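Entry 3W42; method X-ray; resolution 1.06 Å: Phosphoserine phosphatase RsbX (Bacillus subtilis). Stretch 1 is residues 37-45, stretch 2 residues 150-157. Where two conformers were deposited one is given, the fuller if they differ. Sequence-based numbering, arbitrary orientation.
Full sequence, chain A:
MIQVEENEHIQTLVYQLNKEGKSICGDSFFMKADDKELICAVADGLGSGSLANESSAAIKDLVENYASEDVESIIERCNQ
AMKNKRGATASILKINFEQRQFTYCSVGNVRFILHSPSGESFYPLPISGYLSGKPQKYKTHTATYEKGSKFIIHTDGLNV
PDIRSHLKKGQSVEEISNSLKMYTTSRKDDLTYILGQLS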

# COMPACT_ATOMS: atom_id res chain seq x y z
N GLU A 37 -14.08 0.09 9.44
CA GLU A 37 -13.09 0.78 8.65
C GLU A 37 -11.83 -0.01 8.52
O GLU A 37 -11.54 -0.95 9.26
N LEU A 38 -11.04 0.41 7.52
CA LEU A 38 -9.69 -0.13 7.20
C LEU A 38 -8.73 1.02 7.25
O LEU A 38 -9.03 2.09 6.70
N ILE A 39 -7.51 0.78 7.74
CA ILE A 39 -6.39 1.58 7.36
C ILE A 39 -5.28 0.68 6.91
O ILE A 39 -5.07 -0.44 7.41
N CYS A 40 -4.59 1.13 5.90
CA CYS A 40 -3.40 0.38 5.45
C CYS A 40 -2.42 1.34 4.83
O CYS A 40 -2.71 2.44 4.42
N ALA A 41 -1.17 0.92 4.87
CA ALA A 41 -0.07 1.70 4.33
C ALA A 41 1.03 0.78 3.88
O ALA A 41 1.25 -0.27 4.49
N VAL A 42 1.76 1.20 2.88
CA VAL A 42 2.94 0.54 2.36
C VAL A 42 4.00 1.58 2.16
O VAL A 42 3.70 2.67 1.60
N ALA A 43 5.23 1.30 2.54
CA ALA A 43 6.33 2.21 2.39
C ALA A 43 7.60 1.50 1.97
O ALA A 43 7.81 0.34 2.33
N ASP A 44 8.45 2.21 1.24
CA ASP A 44 9.74 1.69 0.77
C ASP A 44 10.80 2.70 1.19
O ASP A 44 10.83 3.83 0.69
N GLY A 45 11.65 2.34 2.13
CA GLY A 45 12.65 3.23 2.60
C GLY A 45 13.76 3.50 1.58
O GLY A 45 14.13 2.65 0.81
N LYS A 150 -11.73 -4.49 -6.38
CA LYS A 150 -10.52 -5.18 -5.96
C LYS A 150 -9.34 -4.21 -6.12
O LYS A 150 -9.30 -3.48 -7.13
N PHE A 151 -8.39 -4.21 -5.20
CA PHE A 151 -7.32 -3.27 -5.25
C PHE A 151 -5.98 -3.91 -4.90
O PHE A 151 -5.93 -4.94 -4.21
N ILE A 152 -4.92 -3.23 -5.26
CA ILE A 152 -3.57 -3.53 -4.82
C ILE A 152 -2.84 -2.26 -4.48
O ILE A 152 -3.00 -1.23 -5.18
N ILE A 153 -2.00 -2.31 -3.48
CA ILE A 153 -0.96 -1.31 -3.20
C ILE A 153 0.36 -2.05 -3.24
O ILE A 153 0.48 -3.09 -2.56
N HIS A 154 1.36 -1.60 -3.99
CA HIS A 154 2.61 -2.35 -4.09
C HIS A 154 3.82 -1.47 -4.20
O HIS A 154 3.79 -0.36 -4.78
N THR A 155 4.94 -1.93 -3.66
CA THR A 155 6.22 -1.30 -3.85
C THR A 155 6.77 -1.57 -5.26
O THR A 155 6.28 -2.45 -6.00
N ASP A 156 7.83 -0.86 -5.56
CA ASP A 156 8.49 -0.99 -6.86
C ASP A 156 9.17 -2.31 -7.12
O ASP A 156 9.52 -2.60 -8.22
N GLY A 157 9.28 -3.16 -6.12
CA GLY A 157 9.79 -4.51 -6.33
C GLY A 157 8.83 -5.37 -7.14
O GLY A 157 9.26 -6.39 -7.65

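The two stretches come from strands that lie face to face rather than edge to edge. Their axes approach to 7.5 Å and their N-to-C directions differ by 32°, and no hydrogen bond passes directly from one stretch to the other. What joins them is side chains, together with a metal and a water at one end. Because a strand turns alternate residues to opposite faces, Leu38, Cys40, Val42 and Asp44 point toward the second stretch, while Ala41 and Ala43 point away. On the other side Phe151, Ile153 and Thr155 point toward the first stretch, and His154 points away.

Val42, Ile153 and Thr155 cover the most surface and form the middle of the contact. Val42 has chi1 in the t well, and its two methyls reach different neighbours: CG2 lies 3.7 Å from CG2 of Ile153, whereas CG1 comes within 3.4 Å of CG2 of Thr155. A beta-branched residue suits this place well, since it favours the extended backbone and spreads two methyls close to the main chain, enough to fill a gap in which the CA atoms of Val42 and Ile153 are 7.0 Å apart.

Ile153 adopts m for chi1 and t for chi2, and so stretches its longer branch back along the strand pair. There its CD1 meets SG of Cys40 at 3.7 Å, while CG2 stays against Val42. The cysteine, with chi1 p, serves here as a compact apolar group; its polarizable sulfur packs comfortably against a methyl. Further along, Leu38 (t, p) sets CD2 4.0 Å from CZ of Phe151, approaching the ring obliquely. Phe151 has chi1 p, and its long, flat side chain carries the apolar layer toward Leu38.

Thr155 marks the change from this greasy layer to a polar end. Its chi1 is p, and the two branches have distinct roles: CG2 packs on Val42 and also lies 4.1 Å from CB of Asp44, while OG1 is hydrogen-bonded elsewhere in the structure. Threonine can thus offer a methyl to the contact without leaving its hydroxyl unsatisfied. Just before it, His154 donates from ND1 to the backbone O of Thr155 at 2.9 Å, a nearly straight bond that ties down the chain where the strand gives way to loop.

At that end Asp44 (chi1 t) and Asp156 (chi1 p) bring OD2 of Asp44 and OD1 of Asp156 to 2.9 Å. Two carboxylate oxygens so near would normally repel each other, but both bind a metal, and a manganese(II) ion touches the contact; its positive charge offsets theirs. Asp156 sends its CA-to-CB bond sideways, yet the end of its side chain comes nearer. Water 1 adds a second bridge, donating to OD2 of Asp44 at 2.8 Å and accepting from the backbone N of Asp156 at 2.8 Å. Aspartate suits both positions because its short side chain holds a charged carboxylate close to the backbone.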

# COMPACT_ATOMS: atom_id res chain seq x y z
CB GLU A 37 -12.83 2.15 9.14
CG GLU A 37 -12.24 2.18 10.44
CD GLU A 37 -12.21 3.57 11.03
OE1 GLU A 37 -12.20 4.56 10.39
OE2 GLU A 37 -12.38 3.73 12.21
CB LEU A 38 -9.64 -0.75 5.75
CG LEU A 38 -8.33 -1.36 5.27
CD1 LEU A 38 -8.27 -2.78 5.89
CD2 LEU A 38 -8.11 -1.46 3.71
CB ILE A 39 -5.89 2.48 8.43
CG1 ILE A 39 -4.88 3.46 7.84
CG2 ILE A 39 -5.32 1.69 9.61
CD1 ILE A 39 -4.67 4.65 8.67
CB CYS A 40 -3.62 -0.86 4.65
SG CYS A 40 -4.31 -0.39 3.03
CB ALA A 41 0.45 2.68 5.34
CB VAL A 42 2.64 -0.25 1.06
CG1 VAL A 42 3.92 -0.87 0.50
CG2 VAL A 42 1.53 -1.31 1.31
CB ALA A 43 6.57 3.00 3.72
CB ASP A 44 9.68 1.50 -0.75
CG ASP A 44 10.93 0.91 -1.36
OD1 ASP A 44 11.94 0.80 -0.63
OD2 ASP A 44 10.90 0.56 -2.59
CB LYS A 150 -10.29 -6.43 -6.81
CG LYS A 150 -11.29 -7.51 -6.55
CD LYS A 150 -11.37 -8.64 -7.54
CE LYS A 150 -12.21 -8.23 -8.75
NZ LYS A 150 -12.19 -9.21 -9.82
CB PHE A 151 -7.56 -2.02 -4.43
CG PHE A 151 -7.57 -2.22 -2.93
CD1 PHE A 151 -6.40 -2.25 -2.22
CD2 PHE A 151 -8.76 -2.39 -2.24
CE1 PHE A 151 -6.45 -2.46 -0.77
CE2 PHE A 151 -8.76 -2.57 -0.85
CZ PHE A 151 -7.62 -2.60 -0.13
CB ILE A 152 -2.81 -4.35 -5.88
CG1 ILE A 152 -1.45 -4.88 -5.34
CG2 ILE A 152 -2.59 -3.57 -7.18
CD1 ILE A 152 -0.73 -5.84 -6.30
CB ILE A 153 -1.11 -0.64 -1.83
CG1 ILE A 153 -2.49 0.06 -1.72
CG2 ILE A 153 -0.02 0.36 -1.59
CD1 ILE A 153 -2.81 0.51 -0.26
CB HIS A 154 2.56 -3.31 -5.27
CG HIS A 154 2.55 -2.71 -6.63
ND1 HIS A 154 3.71 -2.31 -7.26
CD2 HIS A 154 1.56 -2.46 -7.53
CE1 HIS A 154 3.38 -1.85 -8.48
NE2 HIS A 154 2.08 -1.93 -8.67
CB THR A 155 7.22 -1.65 -2.74
OG1 THR A 155 7.47 -3.05 -2.82
CG2 THR A 155 6.74 -1.23 -1.37
CB ASP A 156 9.43 0.20 -7.08
CG ASP A 156 10.61 0.24 -6.13
OD1 ASP A 156 10.70 -0.63 -5.24
OD2 ASP A 156 11.44 1.18 -6.30
O HOH W 1 8.56 1.30 -3.91